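PDB 3G7G: UPF0311 protein CA_C3321 from Clostridium acetobutylicum ATCC 824, which is of unknown function, a member of the UPF0311 (DUF3237) family whose chains pair in the crystal through a two-fold symmetric contact. Local coordinates for the interface of chains A and B. Sequence-based numbering; all coordinates share one arbitrary frame. Chains: chain A/B, UPF0311 protein CA_C3321.

The interface of chains A and B. Residues chain A 8-9, 11; chain B 11, 155.
A:Met9 runs in an extended backbone conformation across B:Tyr11 and B:Tyr155, and its carbonyl O lies 2.8 Å from the phenol OH of B:Tyr11, a hydrogen bond in which the hydroxyl can serve as donor to the peptide oxygen. The same OH has a weak hydrogen bond to the carboxylate OE1 of A:Glu8, 3.3 Å away; the shorter approach is the likelier main bond, and the weak one probably shares the same hydrogen or alternates with it. The carboxylate plane is turned 89° from the ring plane. Glutamate's flexible arm can bring an acceptor to the hydroxyl, and tyrosine suits its place because its long, rigid ring carries a polar hydroxyl to the partner's backbone while offering flat apolar surface on the way.

A:Met9 fills the gap between the two tyrosines of chain B. Its CB sits over the centre of the B:Tyr155 ring, 4.0 Å from the centroid, and also covers one face of B:Tyr11 towards the rim. With CG anti to the backbone N (chi1 178°) and the chain bent at chi3 (-74°), the thioether folds back along B:Tyr155, bringing methyl CE to 3.4 Å from its CD2. A flexible, unbranched methionine can follow the broad face that this ring offers. A:Tyr11 and its counterpart B:Tyr11 meet rim to rim, CE2 to CE2 at 3.9 Å, each in the other's ring plane rather than stacked.

The two-fold relation gives the A:Met9 packing a twin with the chains reversed; whether this pairing persists in solution the structure alone does not show. The N-terminal segment of chain A lies beside B:Tyr11, which opens strand 11-21, and B:Tyr155 of the C-terminal strand 151-157.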
# COMPACT_ATOMS: atom_id res chain seq x y z
N GLU A 8 27.78 10.56 -2.80
CA GLU A 8 26.66 10.49 -3.81
C GLU A 8 25.94 9.14 -3.70
O GLU A 8 26.12 8.40 -2.70
CB GLU A 8 27.19 10.74 -5.24
CG GLU A 8 28.06 9.61 -5.79
CD GLU A 8 28.85 10.02 -7.03
OE1 GLU A 8 28.25 10.60 -7.97
OE2 GLU A 8 30.08 9.75 -7.07
N MET A 9 25.12 8.83 -4.69
CA MET A 9 24.39 7.59 -4.70
C MET A 9 25.18 6.50 -5.41
O MET A 9 25.49 6.60 -6.61
CB MET A 9 23.04 7.77 -5.38
CG MET A 9 22.26 6.47 -5.46
SD MET A 9 20.57 6.83 -5.80
CE MET A 9 20.16 7.42 -4.19
N TYR A 11 25.40 2.17 -6.11
CA TYR A 11 24.50 1.06 -6.39
C TYR A 11 25.27 -0.09 -7.04
O TYR A 11 26.37 0.10 -7.55
CB TYR A 11 23.34 1.51 -7.31
CG TYR A 11 23.79 2.02 -8.66
CD1 TYR A 11 24.09 1.14 -9.69
CD2 TYR A 11 23.95 3.38 -8.89
CE1 TYR A 11 24.52 1.60 -10.93
CE2 TYR A 11 24.38 3.85 -10.13
CZ TYR A 11 24.67 2.96 -11.14
OH TYR A 11 25.08 3.43 -12.38
N TYR B 11 21.10 8.81 -12.86
CA TYR B 11 20.28 9.57 -11.94
C TYR B 11 20.81 11.00 -11.87
O TYR B 11 21.94 11.28 -12.28
CB TYR B 11 20.30 8.90 -10.55
CG TYR B 11 21.69 8.83 -9.97
CD1 TYR B 11 22.23 9.93 -9.32
CD2 TYR B 11 22.49 7.70 -10.12
CE1 TYR B 11 23.52 9.91 -8.80
CE2 TYR B 11 23.78 7.66 -9.62
CZ TYR B 11 24.29 8.77 -8.96
OH TYR B 11 25.58 8.77 -8.45
N TYR B 155 17.29 11.97 -5.45
CA TYR B 155 17.79 11.65 -6.78
C TYR B 155 16.66 11.21 -7.70
O TYR B 155 15.85 10.34 -7.34
CB TYR B 155 18.84 10.56 -6.69
CG TYR B 155 20.04 10.93 -5.83
CD1 TYR B 155 21.20 11.44 -6.41
CD2 TYR B 155 20.02 10.75 -4.45
CE1 TYR B 155 22.30 11.77 -5.63
CE2 TYR B 155 21.13 11.07 -3.66
CZ TYR B 155 22.25 11.59 -4.26
OH TYR B 155 23.36 11.91 -3.51